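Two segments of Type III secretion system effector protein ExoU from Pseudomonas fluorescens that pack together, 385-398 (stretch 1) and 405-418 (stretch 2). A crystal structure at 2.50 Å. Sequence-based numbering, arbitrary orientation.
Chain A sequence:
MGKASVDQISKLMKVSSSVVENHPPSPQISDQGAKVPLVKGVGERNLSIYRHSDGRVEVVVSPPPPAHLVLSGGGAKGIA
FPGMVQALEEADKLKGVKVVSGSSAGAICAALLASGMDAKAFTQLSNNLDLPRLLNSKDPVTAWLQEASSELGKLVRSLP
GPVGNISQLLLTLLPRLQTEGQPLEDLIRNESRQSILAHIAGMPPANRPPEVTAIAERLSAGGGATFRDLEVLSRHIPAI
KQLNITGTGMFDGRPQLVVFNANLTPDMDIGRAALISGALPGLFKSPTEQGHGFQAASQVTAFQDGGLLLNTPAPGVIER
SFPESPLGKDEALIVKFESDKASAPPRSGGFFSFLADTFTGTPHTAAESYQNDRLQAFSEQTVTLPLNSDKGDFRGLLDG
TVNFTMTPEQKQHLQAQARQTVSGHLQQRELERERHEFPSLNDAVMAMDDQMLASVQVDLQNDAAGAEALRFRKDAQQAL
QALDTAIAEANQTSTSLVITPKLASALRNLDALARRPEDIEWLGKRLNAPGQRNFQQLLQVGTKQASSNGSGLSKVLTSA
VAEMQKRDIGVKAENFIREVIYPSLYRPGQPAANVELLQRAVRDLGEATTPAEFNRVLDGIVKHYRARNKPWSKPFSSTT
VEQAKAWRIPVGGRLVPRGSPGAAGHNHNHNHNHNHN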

ATOM      1  N   LEU A 385      19.387 -23.363 -24.541  1.00 32.80           N
ATOM      2  CA  LEU A 385      19.043 -24.743 -24.354  1.00 35.60           C
ATOM      3  C   LEU A 385      18.625 -25.311 -25.708  1.00 37.70           C
ATOM      4  O   LEU A 385      17.788 -24.748 -26.374  1.00 37.79           O
ATOM      5  CB  LEU A 385      17.922 -24.883 -23.336  1.00 35.62           C
ATOM      6  CG  LEU A 385      18.170 -24.316 -21.944  1.00 38.63           C
ATOM      7  CD1 LEU A 385      17.035 -24.769 -21.030  1.00 44.52           C
ATOM      8  CD2 LEU A 385      19.505 -24.758 -21.364  1.00 38.62           C
ATOM      9  N   PRO A 386      19.236 -26.420 -26.121  1.00 39.78           N
ATOM     10  CA  PRO A 386      18.908 -27.016 -27.408  1.00 45.82           C
ATOM     11  C   PRO A 386      17.559 -27.756 -27.412  1.00 49.19           C
ATOM     12  O   PRO A 386      17.212 -28.423 -26.444  1.00 52.14           O
ATOM     13  CB  PRO A 386      20.042 -28.018 -27.611  1.00 44.48           C
ATOM     14  CG  PRO A 386      20.370 -28.459 -26.233  1.00 42.58           C
ATOM     15  CD  PRO A 386      20.207 -27.232 -25.372  1.00 39.73           C
ATOM     16  N   LEU A 387      16.825 -27.636 -28.508  1.00 55.04           N
ATOM     17  CA  LEU A 387      15.533 -28.309 -28.654  1.00 56.59           C
ATOM     18  C   LEU A 387      15.550 -29.422 -29.688  1.00 56.69           C
ATOM     19  O   LEU A 387      14.571 -30.139 -29.813  1.00 55.37           O
ATOM     20  CB  LEU A 387      14.434 -27.287 -28.994  1.00 53.34           C
ATOM     21  CG  LEU A 387      14.102 -26.336 -27.835  1.00 51.59           C
ATOM     22  CD1 LEU A 387      13.210 -25.187 -28.281  1.00 53.19           C
ATOM     23  CD2 LEU A 387      13.462 -27.104 -26.682  1.00 53.29           C
ATOM     24  N   ASN A 388      16.668 -29.582 -30.396  1.00 59.13           N
ATOM     25  CA  ASN A 388      16.779 -30.551 -31.482  1.00 60.00           C
ATOM     26  C   ASN A 388      18.018 -31.461 -31.398  1.00 65.22           C
ATOM     27  O   ASN A 388      19.155 -30.973 -31.268  1.00 73.89           O
ATOM     28  CB  ASN A 388      16.817 -29.810 -32.818  1.00 59.82           C
ATOM     29  CG  ASN A 388      16.881 -30.758 -33.995  1.00 57.87           C
ATOM     30  OD1 ASN A 388      16.196 -31.790 -34.028  1.00 63.46           O
ATOM     31  ND2 ASN A 388      17.697 -30.431 -34.954  1.00 56.51           N
ATOM     32  N   SER A 389      17.789 -32.775 -31.494  1.00 65.11           N
ATOM     33  CA  SER A 389      18.865 -33.787 -31.446  1.00 65.08           C
ATOM     34  C   SER A 389      18.399 -35.138 -32.045  1.00 69.04           C
ATOM     35  O   SER A 389      17.254 -35.269 -32.484  1.00 64.41           O
ATOM     36  CB  SER A 389      19.328 -34.002 -29.986  1.00 60.81           C
ATOM     37  OG  SER A 389      18.278 -34.519 -29.160  1.00 57.81           O
ATOM     38  N   ASP A 390      19.296 -36.132 -32.040  1.00 75.84           N
ATOM     39  CA  ASP A 390      18.983 -37.507 -32.479  1.00 84.92           C
ATOM     40  C   ASP A 390      17.755 -38.070 -31.760  1.00 82.39           C
ATOM     41  O   ASP A 390      16.937 -38.745 -32.357  1.00 90.09           O
ATOM     42  CB  ASP A 390      20.172 -38.444 -32.201  1.00 94.31           C
ATOM     43  CG  ASP A 390      20.466 -38.608 -30.685  1.00 99.59           C
ATOM     44  OD1 ASP A 390      20.344 -37.608 -29.932  1.00 82.23           O
ATOM     45  OD2 ASP A 390      20.816 -39.743 -30.258  1.00102.40           O
ATOM     46  N   LYS A 391      17.631 -37.778 -30.470  1.00 85.70           N
ATOM     47  CA  LYS A 391      16.505 -38.276 -29.678  1.00 89.83           C
ATOM     48  C   LYS A 391      15.181 -37.536 -29.929  1.00 78.13           C
ATOM     49  O   LYS A 391      14.167 -37.835 -29.272  1.00 67.70           O
ATOM     50  CB  LYS A 391      16.870 -38.278 -28.185  1.00 95.10           C
ATOM     51  CG  LYS A 391      17.170 -39.659 -27.598  1.00 98.15           C
ATOM     52  CD  LYS A 391      15.886 -40.385 -27.180  1.00 99.37           C
ATOM     53  CE  LYS A 391      15.209 -39.666 -26.010  1.00 94.55           C
ATOM     54  NZ  LYS A 391      14.112 -40.399 -25.318  1.00 90.62           N
ATOM     55  N   GLY A 392      15.193 -36.585 -30.869  1.00 70.73           N
ATOM     56  CA  GLY A 392      13.987 -35.851 -31.233  1.00 65.08           C
ATOM     57  C   GLY A 392      14.196 -34.377 -31.476  1.00 59.86           C
ATOM     58  O   GLY A 392      15.187 -33.789 -31.039  1.00 64.42           O
ATOM     59  N   ASP A 393      13.250 -33.788 -32.197  1.00 57.44           N
ATOM     60  CA  ASP A 393      13.250 -32.371 -32.509  1.00 53.93           C
ATOM     61  C   ASP A 393      12.033 -31.774 -31.822  1.00 51.25           C
ATOM     62  O   ASP A 393      10.940 -31.896 -32.308  1.00 46.67           O
ATOM     63  CB  ASP A 393      13.164 -32.097 -34.040  1.00 56.95           C
ATOM     64  CG  ASP A 393      13.094 -30.566 -34.369  1.00 57.32           C
ATOM     65  OD1 ASP A 393      13.339 -29.782 -33.434  1.00 58.10           O
ATOM     66  OD2 ASP A 393      12.771 -30.150 -35.520  1.00 51.96           O
ATOM     67  N   PHE A 394      12.218 -31.091 -30.703  1.00 54.35           N
ATOM     68  CA  PHE A 394      11.075 -30.524 -30.031  1.00 55.00           C
ATOM     69  C   PHE A 394      10.905 -29.012 -30.229  1.00 54.75           C
ATOM     70  O   PHE A 394      10.171 -28.381 -29.449  1.00 49.55           O
ATOM     71  CB  PHE A 394      11.108 -30.886 -28.572  1.00 59.87           C
ATOM     72  CG  PHE A 394      11.289 -32.347 -28.329  1.00 61.94           C
ATOM     73  CD1 PHE A 394      10.228 -33.228 -28.499  1.00 61.31           C
ATOM     74  CD2 PHE A 394      12.522 -32.841 -27.894  1.00 63.60           C
ATOM     75  CE1 PHE A 394      10.401 -34.582 -28.269  1.00 66.91           C
ATOM     76  CE2 PHE A 394      12.700 -34.200 -27.637  1.00 66.06           C
ATOM     77  CZ  PHE A 394      11.637 -35.070 -27.825  1.00 68.31           C
ATOM     78  N   ARG A 395      11.503 -28.457 -31.300  1.00 57.62           N
ATOM     79  CA  ARG A 395      11.335 -27.013 -31.650  1.00 63.05           C
ATOM     80  C   ARG A 395       9.873 -26.528 -31.767  1.00 61.30           C
ATOM     81  O   ARG A 395       9.589 -25.366 -31.498  1.00 68.41           O
ATOM     82  CB  ARG A 395      12.147 -26.625 -32.895  1.00 64.64           C
ATOM     83  CG  ARG A 395      13.578 -26.259 -32.533  1.00 68.02           C
ATOM     84  CD  ARG A 395      14.401 -25.695 -33.682  1.00 70.74           C
ATOM     85  NE  ARG A 395      15.304 -26.687 -34.260  1.00 73.50           N
ATOM     86  CZ  ARG A 395      15.052 -27.424 -35.340  1.00 75.96           C
ATOM     87  NH1 ARG A 395      13.911 -27.321 -36.003  1.00 83.27           N
ATOM     88  NH2 ARG A 395      15.954 -28.285 -35.761  1.00 77.70           N
ATOM     89  N   GLY A 396       8.954 -27.415 -32.124  1.00 59.94           N
ATOM     90  CA  GLY A 396       7.516 -27.095 -32.077  1.00 62.43           C
ATOM     91  C   GLY A 396       7.018 -26.618 -30.705  1.00 66.83           C
ATOM     92  O   GLY A 396       5.989 -25.931 -30.619  1.00 67.10           O
ATOM     93  N   LEU A 397       7.726 -26.979 -29.628  1.00 65.32           N
ATOM     94  CA  LEU A 397       7.412 -26.447 -28.298  1.00 70.18           C
ATOM     95  C   LEU A 397       7.576 -24.898 -28.243  1.00 78.89           C
ATOM     96  O   LEU A 397       7.725 -24.335 -27.148  1.00 90.21           O
ATOM     97  CB  LEU A 397       8.313 -27.089 -27.213  1.00 69.25           C
ATOM     98  CG  LEU A 397       8.175 -28.603 -26.937  1.00 69.05           C
ATOM     99  CD1 LEU A 397       9.296 -29.130 -26.037  1.00 63.04           C
ATOM    100  CD2 LEU A 397       6.814 -28.954 -26.344  1.00 64.38           C
ATOM    101  N   LEU A 398       7.555 -24.221 -29.402  1.00 71.04           N
ATOM    102  CA  LEU A 398       7.682 -22.759 -29.459  1.00 75.60           C
ATOM    103  C   LEU A 398       6.369 -22.097 -29.895  1.00 75.04           C
ATOM    104  O   LEU A 398       5.350 -22.773 -30.098  1.00 76.29           O
ATOM    105  CB  LEU A 398       8.826 -22.367 -30.411  1.00 76.76           C
ATOM    106  CG  LEU A 398      10.259 -22.781 -29.995  1.00 76.24           C
ATOM    107  CD1 LEU A 398      11.258 -22.720 -31.153  1.00 76.30           C
ATOM    108  CD2 LEU A 398      10.765 -21.963 -28.811  1.00 70.49           C
ATOM    109  N   THR A 405       1.704 -34.346 -26.573  1.00 90.44           N
ATOM    110  CA  THR A 405       2.051 -35.032 -25.302  1.00 85.44           C
ATOM    111  C   THR A 405       3.408 -35.773 -25.366  1.00 80.39           C
ATOM    112  O   THR A 405       3.503 -36.857 -25.951  1.00 97.62           O
ATOM    113  CB  THR A 405       0.914 -35.991 -24.844  1.00 85.03           C
ATOM    114  OG1 THR A 405      -0.198 -35.212 -24.382  1.00 81.62           O
ATOM    115  CG2 THR A 405       1.358 -36.909 -23.700  1.00 82.87           C
ATOM    116  N   MET A 406       4.449 -35.205 -24.755  1.00 70.47           N
ATOM    117  CA  MET A 406       5.755 -35.870 -24.730  1.00 65.00           C
ATOM    118  C   MET A 406       5.696 -36.962 -23.681  1.00 59.51           C
ATOM    119  O   MET A 406       5.053 -36.801 -22.645  1.00 54.52           O
ATOM    120  CB  MET A 406       6.940 -34.961 -24.370  1.00 61.34           C
ATOM    121  CG  MET A 406       6.830 -33.522 -24.785  1.00 66.15           C
ATOM    122  SD  MET A 406       8.408 -32.907 -25.397  1.00 59.71           S
ATOM    123  CE  MET A 406       9.563 -33.207 -24.052  1.00 64.21           C
ATOM    124  N   THR A 407       6.408 -38.044 -23.960  1.00 56.22           N
ATOM    125  CA  THR A 407       6.518 -39.167 -23.056  1.00 56.45           C
ATOM    126  C   THR A 407       7.486 -38.786 -21.939  1.00 56.87           C
ATOM    127  O   THR A 407       8.260 -37.842 -22.107  1.00 54.38           O
ATOM    128  CB  THR A 407       7.100 -40.394 -23.776  1.00 56.31           C
ATOM    129  OG1 THR A 407       8.467 -40.130 -24.139  1.00 51.36           O
ATOM    130  CG2 THR A 407       6.296 -40.726 -25.032  1.00 55.83           C
ATOM    131  N   PRO A 408       7.470 -39.535 -20.800  1.00 56.68           N
ATOM    132  CA  PRO A 408       8.412 -39.277 -19.680  1.00 54.02           C
ATOM    133  C   PRO A 408       9.860 -39.386 -20.110  1.00 53.57           C
ATOM    134  O   PRO A 408      10.751 -38.681 -19.583  1.00 50.98           O
ATOM    135  CB  PRO A 408       8.069 -40.386 -18.674  1.00 55.04           C
ATOM    136  CG  PRO A 408       6.639 -40.723 -18.958  1.00 55.03           C
ATOM    137  CD  PRO A 408       6.487 -40.580 -20.448  1.00 55.70           C
ATOM    138  N   GLU A 409      10.094 -40.274 -21.066  1.00 54.01           N
ATOM    139  CA  GLU A 409      11.421 -40.496 -21.571  1.00 55.62           C
ATOM    140  C   GLU A 409      11.905 -39.284 -22.383  1.00 50.33           C
ATOM    141  O   GLU A 409      13.076 -38.940 -22.340  1.00 45.08           O
ATOM    142  CB  GLU A 409      11.451 -41.751 -22.453  1.00 56.86           C
ATOM    143  CG  GLU A 409      12.830 -42.369 -22.502  1.00 62.53           C
ATOM    144  CD  GLU A 409      13.022 -43.407 -23.600  1.00 68.24           C
ATOM    145  OE1 GLU A 409      12.043 -44.053 -24.058  1.00 63.97           O
ATOM    146  OE2 GLU A 409      14.198 -43.595 -23.978  1.00 76.62           O
ATOM    147  N   GLN A 410      10.994 -38.676 -23.141  1.00 49.71           N
ATOM    148  CA  GLN A 410      11.311 -37.509 -23.968  1.00 48.34           C
ATOM    149  C   GLN A 410      11.654 -36.286 -23.098  1.00 46.30           C
ATOM    150  O   GLN A 410      12.597 -35.567 -23.393  1.00 42.96           O
ATOM    151  CB  GLN A 410      10.168 -37.187 -24.907  1.00 47.49           C
ATOM    152  CG  GLN A 410      10.151 -38.116 -26.093  1.00 52.94           C
ATOM    153  CD  GLN A 410       8.909 -37.977 -26.977  1.00 56.39           C
ATOM    154  OE1 GLN A 410       7.765 -37.914 -26.488  1.00 56.70           O
ATOM    155  NE2 GLN A 410       9.129 -37.947 -28.282  1.00 54.82           N
ATOM    156  N   LYS A 411      10.878 -36.092 -22.033  1.00 45.49           N
ATOM    157  CA  LYS A 411      11.135 -35.058 -21.047  1.00 44.54           C
ATOM    158  C   LYS A 411      12.495 -35.279 -20.359  1.00 44.86           C
ATOM    159  O   LYS A 411      13.267 -34.347 -20.160  1.00 44.35           O
ATOM    160  CB  LYS A 411      10.015 -35.031 -19.991  1.00 43.78           C
ATOM    161  CG  LYS A 411       8.636 -34.716 -20.564  1.00 45.14           C
ATOM    162  CD  LYS A 411       7.581 -34.523 -19.475  1.00 47.17           C
ATOM    163  CE  LYS A 411       6.186 -34.438 -20.094  1.00 49.04           C
ATOM    164  NZ  LYS A 411       5.145 -34.321 -19.033  1.00 52.04           N
ATOM    165  N   GLN A 412      12.742 -36.528 -19.987  1.00 47.67           N
ATOM    166  CA  GLN A 412      13.967 -36.952 -19.319  1.00 48.76           C
ATOM    167  C   GLN A 412      15.145 -36.674 -20.245  1.00 44.40           C
ATOM    168  O   GLN A 412      16.199 -36.270 -19.806  1.00 46.17           O
ATOM    169  CB  GLN A 412      13.838 -38.473 -18.986  1.00 53.28           C
ATOM    170  CG  GLN A 412      14.566 -38.995 -17.731  1.00 55.46           C
ATOM    171  CD  GLN A 412      13.958 -40.339 -17.183  1.00 63.62           C
ATOM    172  OE1 GLN A 412      12.715 -40.479 -17.025  1.00 60.48           O
ATOM    173  NE2 GLN A 412      14.832 -41.313 -16.869  1.00 60.30           N
ATOM    174  N   HIS A 413      14.955 -36.866 -21.537  1.00 45.26           N
ATOM    175  CA  HIS A 413      16.030 -36.643 -22.486  1.00 50.94           C
ATOM    176  C   HIS A 413      16.357 -35.125 -22.695  1.00 47.34           C
ATOM    177  O   HIS A 413      17.532 -34.714 -22.715  1.00 41.48           O
ATOM    178  CB  HIS A 413      15.725 -37.265 -23.848  1.00 58.63           C
ATOM    179  CG  HIS A 413      16.822 -37.008 -24.847  1.00 77.16           C
ATOM    180  ND1 HIS A 413      18.013 -37.713 -24.839  1.00 84.73           N
ATOM    181  CD2 HIS A 413      16.969 -36.038 -25.790  1.00 85.33           C
ATOM    182  CE1 HIS A 413      18.824 -37.221 -25.762  1.00 86.37           C
ATOM    183  NE2 HIS A 413      18.216 -36.204 -26.354  1.00 88.02           N
ATOM    184  N   LEU A 414      15.307 -34.328 -22.866  1.00 42.84           N
ATOM    185  CA  LEU A 414      15.452 -32.920 -23.108  1.00 43.22           C
ATOM    186  C   LEU A 414      16.092 -32.286 -21.883  1.00 40.90           C
ATOM    187  O   LEU A 414      17.036 -31.486 -21.989  1.00 35.92           O
ATOM    188  CB  LEU A 414      14.103 -32.302 -23.404  1.00 45.02           C
ATOM    189  CG  LEU A 414      14.223 -31.004 -24.169  1.00 47.83           C
ATOM    190  CD1 LEU A 414      14.652 -31.298 -25.595  1.00 50.61           C
ATOM    191  CD2 LEU A 414      12.907 -30.242 -24.141  1.00 51.80           C
ATOM    192  N   GLN A 415      15.625 -32.721 -20.724  1.00 39.87           N
ATOM    193  CA  GLN A 415      16.179 -32.250 -19.469  1.00 39.97           C
ATOM    194  C   GLN A 415      17.656 -32.586 -19.355  1.00 40.87           C
ATOM    195  O   GLN A 415      18.452 -31.782 -18.888  1.00 37.11           O
ATOM    196  CB  GLN A 415      15.391 -32.821 -18.306  1.00 40.58           C
ATOM    197  CG  GLN A 415      13.979 -32.238 -18.248  1.00 41.26           C
ATOM    198  CD  GLN A 415      13.087 -32.939 -17.281  1.00 41.65           C
ATOM    199  OE1 GLN A 415      13.503 -33.876 -16.610  1.00 44.11           O
ATOM    200  NE2 GLN A 415      11.849 -32.464 -17.170  1.00 42.43           N
ATOM    201  N   ALA A 416      18.035 -33.768 -19.806  1.00 45.88           N
ATOM    202  CA  ALA A 416      19.462 -34.141 -19.771  1.00 46.43           C
ATOM    203  C   ALA A 416      20.300 -33.336 -20.811  1.00 41.46           C
ATOM    204  O   ALA A 416      21.456 -33.148 -20.607  1.00 39.24           O
ATOM    205  CB  ALA A 416      19.624 -35.651 -19.965  1.00 44.01           C
ATOM    206  N   GLN A 417      19.698 -32.893 -21.912  1.00 41.64           N
ATOM    207  CA  GLN A 417      20.388 -32.061 -22.891  1.00 43.54           C
ATOM    208  C   GLN A 417      20.674 -30.672 -22.302  1.00 38.90           C
ATOM    209  O   GLN A 417      21.751 -30.097 -22.487  1.00 36.57           O
ATOM    210  CB  GLN A 417      19.519 -31.874 -24.106  1.00 47.29           C
ATOM    211  CG  GLN A 417      19.347 -33.122 -24.919  1.00 55.31           C
ATOM    212  CD  GLN A 417      20.389 -33.221 -25.992  1.00 61.76           C
ATOM    213  OE1 GLN A 417      21.328 -34.022 -25.903  1.00 64.62           O
ATOM    214  NE2 GLN A 417      20.254 -32.371 -27.013  1.00 65.42           N
ATOM    215  N   ALA A 418      19.672 -30.141 -21.623  1.00 35.81           N
ATOM    216  CA  ALA A 418      19.791 -28.885 -20.958  1.00 34.80           C
ATOM    217  C   ALA A 418      20.880 -28.944 -19.883  1.00 36.38           C
ATOM    218  O   ALA A 418      21.731 -28.032 -19.768  1.00 31.31           O
ATOM    219  CB  ALA A 418      18.466 -28.517 -20.329  1.00 34.08           C
TER
HETATM  220  O   HOH W   1      17.732 -31.499 -27.401  1.00 52.87           O

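What does the start of stretch 2 offer before the helix begins? Met406 points toward stretch 1 and sets its thioether against two apolar side chains. Its SD lies 3.6 Å from Phe394 CD1 and 3.9 Å from Leu397 CD1. The sulfur approaches the Phe394 ring obliquely, whereas the methyl carbon Met406 CE sits over one face of it, so the end of the side chain covers one face of the aromatic ring. Thr407, the next residue, does not reach stretch 1 but prepares the helix that does. It occupies the N-cap position, where its OG1 accepts a capping bond from Gln410 N at 3.1 Å. The favour is returned: Thr407 N donates to Gln410 OE1 at 2.9 Å.

How does the first turn of the helix meet stretch 1? Glu409 is largely exposed, and its CA-to-CB bond runs sideways, but the end of its side chain comes nearer and forms a salt bridge with Lys391, from NZ to Glu409 OE2 at 3.5 Å. The hydrogen bond along this line is weak, as is a second one from Lys391 NZ to Glu409 O, also 3.5 Å long. The lysine amine thus draws on both a carboxylate and a backbone carbonyl of the same residue, without a tight bond to either. Gln410 has its OE1 engaged with Thr407, while its NE2 lies 3.6 Å from Phe394 CE1, at the edge of the ring and near its plane.

Why does His413 come so close to the turn in stretch 1? Ser389 to Gly392 form a type I beta turn, and both Ser389 and Lys391 point toward the helix, as His413 points toward them. Lys391 CB lies over one face of the imidazole, 3.2 Å from the ring centroid and only 15° off the normal, a CH-pi contact. At the ring edge, near its plane, Ser389 OG and His413 NE2 share a hydrogen bond of 3.3 Å. The histidine therefore uses face and edge together, one for a carbon and the other for a hydroxyl. The backbone of Gly392, which closes the turn, has angles that call for glycine.

What fills the buried side of the helix? Leu414 points toward stretch 1 and meets several apolar groups. Its CD1 is 3.5 Å from Phe394 CD2, while its CD2 is 4.1 Å from Leu387 CD2 and 4.2 Å from Leu397 CD1. CD1 makes the closer approach to Phe394 and CD2 to Leu397, while Leu387 lies near both methyls, and Phe394 links this cluster to Met406.

How does the contact finish beyond Leu414? Gln417 also points toward stretch 1, with NE2 3.5 Å from Ser389 CB and 4.0 Å from Pro386 CG. Its amide has no direct hydrogen bond across the contact; instead a water accepts from Gln417 NE2 at 2.7 Å and donates weakly to Pro386 O at 3.3 Å, bridging the stretches. Finally, Ala418 CB packs against Leu385 CD2 at 4.0 Å, where the backbones draw close.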